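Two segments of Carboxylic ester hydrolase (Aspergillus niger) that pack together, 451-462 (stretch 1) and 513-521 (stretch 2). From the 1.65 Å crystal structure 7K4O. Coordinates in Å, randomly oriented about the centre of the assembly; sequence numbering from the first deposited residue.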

ATOM      1  N   LEU A 451     -13.967  16.732  -3.969  1.00 22.67           N
ATOM      2  CA  LEU A 451     -13.086  15.547  -4.132  1.00 21.47           C
ATOM      3  C   LEU A 451     -13.754  14.276  -3.572  1.00 22.51           C
ATOM      4  O   LEU A 451     -13.634  13.182  -4.164  1.00 23.31           O
ATOM      5  CB  LEU A 451     -11.760  15.799  -3.431  1.00 21.92           C
ATOM      6  CG  LEU A 451     -10.714  14.685  -3.630  1.00 22.02           C
ATOM      7  CD1 LEU A 451     -10.449  14.403  -5.100  1.00 22.98           C
ATOM      8  CD2 LEU A 451      -9.403  15.084  -2.949  1.00 24.73           C
ATOM      9  N   ASN A 452     -14.453  14.405  -2.447  1.00 22.12           N
ATOM     10  CA  ASN A 452     -15.136  13.299  -1.743  1.00 23.14           C
ATOM     11  C   ASN A 452     -16.321  12.756  -2.555  1.00 20.51           C
ATOM     12  O   ASN A 452     -16.820  11.673  -2.187  1.00 23.53           O
ATOM     13  CB  ASN A 452     -15.532  13.690  -0.307  1.00 24.08           C
ATOM     14  CG  ASN A 452     -14.386  13.472   0.666  1.00 26.72           C
ATOM     15  OD1 ASN A 452     -13.483  12.670   0.394  1.00 26.09           O
ATOM     16  ND2 ASN A 452     -14.369  14.211   1.793  1.00 24.97           N
ATOM     17  N   GLU A 453     -16.689  13.383  -3.636  1.00 22.04           N
ATOM     18  CA  GLU A 453     -17.677  12.754  -4.563  1.00 21.94           C
ATOM     19  C   GLU A 453     -17.049  11.523  -5.249  1.00 23.32           C
ATOM     20  O   GLU A 453     -17.808  10.662  -5.748  1.00 22.56           O
ATOM     21  CB  GLU A 453     -18.085  13.724  -5.659  1.00 24.26           C
ATOM     22  CG  GLU A 453     -18.931  14.929  -5.204  1.00 26.84           C
ATOM     23  CD  GLU A 453     -19.252  15.904  -6.319  1.00 31.18           C
ATOM     24  OE1 GLU A 453     -19.824  16.968  -6.036  1.00 30.89           O
ATOM     25  OE2 GLU A 453     -18.868  15.646  -7.475  1.00 34.56           O
ATOM     26  N   TRP A 454     -15.728  11.420  -5.364  1.00 21.58           N
ATOM     27  CA  TRP A 454     -15.122  10.359  -6.208  1.00 20.22           C
ATOM     28  C   TRP A 454     -13.815   9.774  -5.641  1.00 22.78           C
ATOM     29  O   TRP A 454     -13.395   8.720  -6.098  1.00 22.33           O
ATOM     30  CB  TRP A 454     -14.967  10.844  -7.656  1.00 21.43           C
ATOM     31  CG  TRP A 454     -14.062  12.023  -7.784  1.00 20.94           C
ATOM     32  CD1 TRP A 454     -14.420  13.325  -7.610  1.00 22.12           C
ATOM     33  CD2 TRP A 454     -12.641  12.018  -8.075  1.00 21.15           C
ATOM     34  NE1 TRP A 454     -13.341  14.155  -7.822  1.00 23.95           N
ATOM     35  CE2 TRP A 454     -12.231  13.377  -8.071  1.00 23.23           C
ATOM     36  CE3 TRP A 454     -11.689  11.033  -8.360  1.00 23.47           C
ATOM     37  CZ2 TRP A 454     -10.919  13.773  -8.343  1.00 23.43           C
ATOM     38  CZ3 TRP A 454     -10.367  11.445  -8.546  1.00 22.48           C
ATOM     39  CH2 TRP A 454     -10.016  12.775  -8.559  1.00 22.10           C
ATOM     40  N   TYR A 455     -13.157  10.391  -4.679  1.00 21.07           N
ATOM     41  CA  TYR A 455     -11.885   9.885  -4.104  1.00 20.67           C
ATOM     42  C   TYR A 455     -11.981  10.059  -2.589  1.00 21.60           C
ATOM     43  O   TYR A 455     -11.905  11.171  -2.101  1.00 21.84           O
ATOM     44  CB  TYR A 455     -10.662  10.616  -4.683  1.00 21.13           C
ATOM     45  CG  TYR A 455      -9.342  10.391  -3.976  1.00 19.62           C
ATOM     46  CD1 TYR A 455      -9.129   9.303  -3.123  1.00 19.64           C
ATOM     47  CD2 TYR A 455      -8.267  11.255  -4.199  1.00 20.63           C
ATOM     48  CE1 TYR A 455      -7.904   9.127  -2.459  1.00 20.07           C
ATOM     49  CE2 TYR A 455      -7.037  11.070  -3.570  1.00 20.13           C
ATOM     50  CZ  TYR A 455      -6.875  10.035  -2.659  1.00 20.88           C
ATOM     51  OH  TYR A 455      -5.695   9.873  -2.003  1.00 21.29           O
ATOM     52  N   ARG A 456     -12.239   8.966  -1.901  1.00 21.12           N
ATOM     53  CA  ARG A 456     -12.477   8.920  -0.454  1.00 22.64           C
ATOM     54  C   ARG A 456     -11.349   8.157   0.213  1.00 22.34           C
ATOM     55  O   ARG A 456     -10.881   7.139  -0.295  1.00 23.00           O
ATOM     56  CB  ARG A 456     -13.871   8.336  -0.163  1.00 22.45           C
ATOM     57  CG  ARG A 456     -14.980   9.163  -0.787  1.00 22.88           C
ATOM     58  CD  ARG A 456     -16.383   8.551  -0.656  1.00 23.90           C
ATOM     59  NE  ARG A 456     -16.815   8.683   0.715  1.00 24.56           N
ATOM     60  CZ  ARG A 456     -17.330   9.788   1.256  1.00 27.76           C
ATOM     61  NH1 ARG A 456     -17.537  10.881   0.543  1.00 27.41           N
ATOM     62  NH2 ARG A 456     -17.686   9.762   2.527  1.00 28.24           N
ATOM     63  N   LEU A 457     -10.944   8.677   1.372  1.00 22.63           N
ATOM     64  CA  LEU A 457      -9.797   8.205   2.145  1.00 22.87           C
ATOM     65  C   LEU A 457     -10.245   7.863   3.568  1.00 22.78           C
ATOM     66  O   LEU A 457     -10.959   8.688   4.202  1.00 24.84           O
ATOM     67  CB  LEU A 457      -8.743   9.322   2.165  1.00 22.12           C
ATOM     68  CG  LEU A 457      -7.576   9.107   3.116  1.00 22.93           C
ATOM     69  CD1 LEU A 457      -6.732   7.886   2.745  1.00 24.63           C
ATOM     70  CD2 LEU A 457      -6.731  10.374   3.139  1.00 24.88           C
ATOM     71  N   TYR A 458      -9.799   6.734   4.058  1.00 23.43           N
ATOM     72  CA  TYR A 458     -10.224   6.200   5.369  1.00 24.51           C
ATOM     73  C   TYR A 458      -9.005   5.693   6.126  1.00 24.25           C
ATOM     74  O   TYR A 458      -8.261   4.864   5.593  1.00 24.81           O
ATOM     75  CB  TYR A 458     -11.257   5.077   5.200  1.00 24.49           C
ATOM     76  CG  TYR A 458     -12.432   5.399   4.322  1.00 24.83           C
ATOM     77  CD1 TYR A 458     -12.325   5.223   2.954  1.00 24.88           C
ATOM     78  CD2 TYR A 458     -13.660   5.810   4.831  1.00 26.84           C
ATOM     79  CE1 TYR A 458     -13.379   5.471   2.098  1.00 24.76           C
ATOM     80  CE2 TYR A 458     -14.724   6.059   3.975  1.00 27.25           C
ATOM     81  CZ  TYR A 458     -14.593   5.879   2.610  1.00 28.34           C
ATOM     82  OH  TYR A 458     -15.619   6.129   1.710  1.00 29.47           O
ATOM     83  N   THR A 459      -8.797   6.126   7.370  1.00 25.44           N
ATOM     84  CA  THR A 459      -7.780   5.463   8.210  1.00 24.22           C
ATOM     85  C   THR A 459      -8.405   4.311   8.982  1.00 24.83           C
ATOM     86  O   THR A 459      -9.659   4.309   9.218  1.00 25.55           O
ATOM     87  CB  THR A 459      -7.010   6.452   9.108  1.00 27.67           C
ATOM     88  OG1 THR A 459      -7.804   6.873  10.223  1.00 28.79           O
ATOM     89  CG2 THR A 459      -6.509   7.662   8.334  1.00 27.41           C
ATOM     90  N   VAL A 460      -7.597   3.327   9.324  1.00 25.94           N
ATOM     91  CA  VAL A 460      -8.109   2.095   9.984  1.00 25.15           C
ATOM     92  C   VAL A 460      -7.563   2.074  11.413  1.00 27.97           C
ATOM     93  O   VAL A 460      -6.369   1.787  11.630  1.00 28.03           O
ATOM     94  CB  VAL A 460      -7.730   0.826   9.215  1.00 24.99           C
ATOM     95  CG1 VAL A 460      -8.442  -0.386   9.798  1.00 27.17           C
ATOM     96  CG2 VAL A 460      -8.039   0.990   7.716  1.00 27.15           C
ATOM     97  N   PRO A 461      -8.443   2.281  12.421  1.00 27.90           N
ATOM     98  CA  PRO A 461      -8.014   2.256  13.825  1.00 29.40           C
ATOM     99  C   PRO A 461      -7.210   1.032  14.209  1.00 26.13           C
ATOM    100  O   PRO A 461      -7.585  -0.099  13.935  1.00 29.99           O
ATOM    101  CB  PRO A 461      -9.341   2.272  14.618  1.00 30.70           C
ATOM    102  CG  PRO A 461     -10.280   3.009  13.724  1.00 31.28           C
ATOM    103  CD  PRO A 461      -9.867   2.612  12.302  1.00 27.87           C
ATOM    104  N   GLY A 462      -6.046   1.298  14.822  1.00 28.30           N
ATOM    105  CA  GLY A 462      -5.135   0.265  15.348  1.00 29.17           C
ATOM    106  C   GLY A 462      -4.441  -0.632  14.337  1.00 28.32           C
ATOM    107  O   GLY A 462      -3.600  -1.420  14.726  1.00 28.49           O
TER
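Stretch 2, residues 513-521: QLCAWPLRP

Stretch 2 lies alongside the strand of stretch 1, residues 455–460, and runs against it: Leu-514 packs near Val-460 and Pro-461, Ala-516 lies beside Tyr-458, and Trp-517 beside Leu-457, with its carbonyl reaching back to Asn-452. Stretch 2 enters as a strand at Gln-513 and Leu-514, passes through an irregular segment, and is again extended at Arg-520 and Pro-521. The CA atoms come closest at Tyr-458 and Ala-516, 5.0 Å apart. The small methyl of Ala-516 points sideways, out of the gap between the backbones. Its CB lies 3.7 Å from CE2 of Tyr-458 and 3.3 Å from NH2 of Arg-456, so the side chains of Tyr-458 and Arg-456 both reach it.

One direct backbone hydrogen bond joins the stretches, from Trp-517 N to Leu-457 O at 2.8 Å. Beside this bond, CB of Leu-457 meets CB of Trp-517 at 4.0 Å; the CA-to-CB bond of Trp-517 points toward stretch 1, but the end of its indole leads away. The carbonyl of Trp-517 is held by the amide of Asn-452, Asn-452 ND2 to Trp-517 O 3.1 Å. A water fills the space left between them, accepting from Leu-457 N at 2.8 Å and lying 2.7 Å from Asn-452 OD1 and 2.8 Å from Trp-517 O.

After Trp-517 the chain bends through a cis peptide before Pro-518, and Leu-519 N donates to Ala-516 O at 3.0 Å, closing a tight turn. Beyond the turn, Arg-520, its first three chi angles all m, brings its guanidinium back to the strand: Arg-520 NH2 donates to Thr-459 OG1 at 2.8 Å, at the guanidinium edge. A second water takes hydrogen bonds from Thr-459 N and Arg-520 NH1, both at 2.9 Å, and donates to Cys-515 O at 2.7 Å, bridging where the backbones are too far apart to bond directly.

The main bump of stretch 2 is Leu-514, whose CA-to-CB bond points toward stretch 1 and which has the largest covered area of any residue here. Its branched end fits a hollow lined by Val-460 and Pro-461: Leu-514 CD1 lies 4.0 Å from Val-460 CG2, and Leu-514 CD2 3.6 Å from Pro-461 CD. A branched aliphatic side chain suits such a site, meeting both apolar neighbours at once. Farther back, CB of Leu-514 is 4.3 Å from CB of Tyr-458, while Leu-514 O lies 3.4 Å from CD2 of Tyr-458, at the edge of the ring.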

ATOM      1  N   GLN A 513     -17.740   0.766  11.234  1.00 27.50           N
ATOM      2  CA  GLN A 513     -17.692   1.722  10.132  1.00 30.41           C
ATOM      3  C   GLN A 513     -16.437   2.588  10.283  1.00 29.97           C
ATOM      4  O   GLN A 513     -16.101   2.971  11.411  1.00 31.68           O
ATOM      5  CB  GLN A 513     -18.970   2.522  10.094  1.00 28.28           C
ATOM      6  CG  GLN A 513     -20.224   1.663   9.806  1.00 28.94           C
ATOM      7  CD  GLN A 513     -20.104   0.927   8.487  1.00 27.72           C
ATOM      8  OE1 GLN A 513     -19.776   1.540   7.484  1.00 28.60           O
ATOM      9  NE2 GLN A 513     -20.407  -0.366   8.481  1.00 26.80           N
ATOM     10  N   LEU A 514     -15.854   2.996   9.151  1.00 27.75           N
ATOM     11  CA  LEU A 514     -14.680   3.932   9.148  1.00 25.23           C
ATOM     12  C   LEU A 514     -15.074   5.272   8.579  1.00 25.21           C
ATOM     13  O   LEU A 514     -15.706   5.361   7.502  1.00 27.02           O
ATOM     14  CB  LEU A 514     -13.537   3.293   8.360  1.00 25.44           C
ATOM     15  CG  LEU A 514     -13.129   1.874   8.677  1.00 28.41           C
ATOM     16  CD1 LEU A 514     -12.032   1.410   7.713  1.00 30.59           C
ATOM     17  CD2 LEU A 514     -12.633   1.739  10.106  1.00 30.15           C
ATOM     18  N   CYS A 515     -14.768   6.349   9.315  1.00 24.15           N
ATOM     19  CA  CYS A 515     -15.007   7.749   8.910  1.00 26.36           C
ATOM     20  C   CYS A 515     -14.146   8.108   7.688  1.00 25.25           C
ATOM     21  O   CYS A 515     -12.984   7.642   7.608  1.00 27.20           O
ATOM     22  CB  CYS A 515     -14.675   8.722  10.046  1.00 32.00           C
ATOM     23  SG  CYS A 515     -15.752   8.464  11.487  0.91 34.51           S
ATOM     24  N   ALA A 516     -14.723   8.867   6.781  1.00 26.28           N
ATOM     25  CA  ALA A 516     -14.071   9.411   5.577  1.00 25.25           C
ATOM     26  C   ALA A 516     -13.383  10.703   5.961  1.00 24.60           C
ATOM     27  O   ALA A 516     -14.031  11.621   6.501  1.00 25.81           O
ATOM     28  CB  ALA A 516     -15.065   9.677   4.481  1.00 26.58           C
ATOM     29  N   TRP A 517     -12.098  10.773   5.655  1.00 24.13           N
ATOM     30  CA  TRP A 517     -11.309  12.018   5.754  1.00 26.18           C
ATOM     31  C   TRP A 517     -12.095  13.138   5.119  1.00 24.37           C
ATOM     32  O   TRP A 517     -12.683  12.972   4.056  1.00 25.43           O
ATOM     33  CB  TRP A 517      -9.944  11.819   5.043  1.00 24.86           C
ATOM     34  CG  TRP A 517      -9.054  13.016   5.145  1.00 23.79           C
ATOM     35  CD1 TRP A 517      -8.876  13.997   4.229  1.00 24.58           C
ATOM     36  CD2 TRP A 517      -8.310  13.418   6.315  1.00 24.18           C
ATOM     37  NE1 TRP A 517      -8.056  14.976   4.739  1.00 24.49           N
ATOM     38  CE2 TRP A 517      -7.721  14.653   6.020  1.00 23.92           C
ATOM     39  CE3 TRP A 517      -8.162  12.882   7.599  1.00 25.06           C
ATOM     40  CZ2 TRP A 517      -6.963  15.359   6.956  1.00 25.79           C
ATOM     41  CZ3 TRP A 517      -7.372  13.556   8.516  1.00 25.91           C
ATOM     42  CH2 TRP A 517      -6.817  14.788   8.195  1.00 25.95           C
ATOM     43  N   PRO A 518     -12.121  14.371   5.663  1.00 23.94           N
ATOM     44  CA  PRO A 518     -11.376  14.802   6.861  1.00 26.08           C
ATOM     45  C   PRO A 518     -12.093  14.688   8.208  1.00 28.29           C
ATOM     46  O   PRO A 518     -11.582  15.219   9.200  1.00 28.22           O
ATOM     47  CB  PRO A 518     -11.175  16.288   6.555  1.00 25.14           C
ATOM     48  CG  PRO A 518     -12.438  16.691   5.846  1.00 27.69           C
ATOM     49  CD  PRO A 518     -12.790  15.482   5.007  1.00 25.86           C
ATOM     50  N   LEU A 519     -13.188  13.935   8.240  1.00 27.74           N
ATOM     51  CA  LEU A 519     -13.861  13.631   9.515  1.00 28.18           C
ATOM     52  C   LEU A 519     -13.012  12.617  10.273  1.00 31.35           C
ATOM     53  O   LEU A 519     -12.268  11.803   9.670  1.00 26.76           O
ATOM     54  CB  LEU A 519     -15.278  13.101   9.227  1.00 28.29           C
ATOM     55  CG  LEU A 519     -16.179  14.056   8.437  1.00 29.27           C
ATOM     56  CD1 LEU A 519     -17.501  13.369   8.111  1.00 31.38           C
ATOM     57  CD2 LEU A 519     -16.425  15.345   9.217  1.00 33.03           C
ATOM     58  N   ARG A 520     -13.123  12.629  11.603  1.00 28.65           N
ATOM     59  CA  ARG A 520     -12.450  11.648  12.481  1.00 26.79           C
ATOM     60  C   ARG A 520     -13.483  10.946  13.364  1.00 29.72           C
ATOM     61  O   ARG A 520     -14.532  11.549  13.655  1.00 31.08           O
ATOM     62  CB  ARG A 520     -11.441  12.307  13.436  1.00 26.61           C
ATOM     63  CG  ARG A 520     -10.434  13.265  12.844  1.00 30.25           C
ATOM     64  CD  ARG A 520      -9.637  12.709  11.693  1.00 27.80           C
ATOM     65  NE  ARG A 520      -8.914  11.494  11.984  1.00 28.92           N
ATOM     66  CZ  ARG A 520      -8.978  10.383  11.218  1.00 30.69           C
ATOM     67  NH1 ARG A 520      -9.764  10.339  10.143  1.00 30.94           N
ATOM     68  NH2 ARG A 520      -8.257   9.348  11.536  1.00 31.09           N
ATOM     69  N   PRO A 521     -13.209   9.718  13.845  1.00 28.59           N
ATOM     70  CA  PRO A 521     -14.168   8.985  14.665  1.00 30.35           C
ATOM     71  C   PRO A 521     -14.184   9.502  16.106  1.00 33.09           C
ATOM     72  O   PRO A 521     -13.150   9.803  16.665  1.00 31.23           O
ATOM     73  CB  PRO A 521     -13.682   7.547  14.633  1.00 29.64           C
ATOM     74  CG  PRO A 521     -12.196   7.669  14.367  1.00 31.66           C
ATOM     75  CD  PRO A 521     -12.086   8.861  13.453  1.00 28.17           C
TER
HETATM   76  O   HOH W   1     -12.419  10.981   2.167  1.00 25.45           O
HETATM   77  O   HOH W   2     -10.568   7.869   8.853  1.00 28.41           O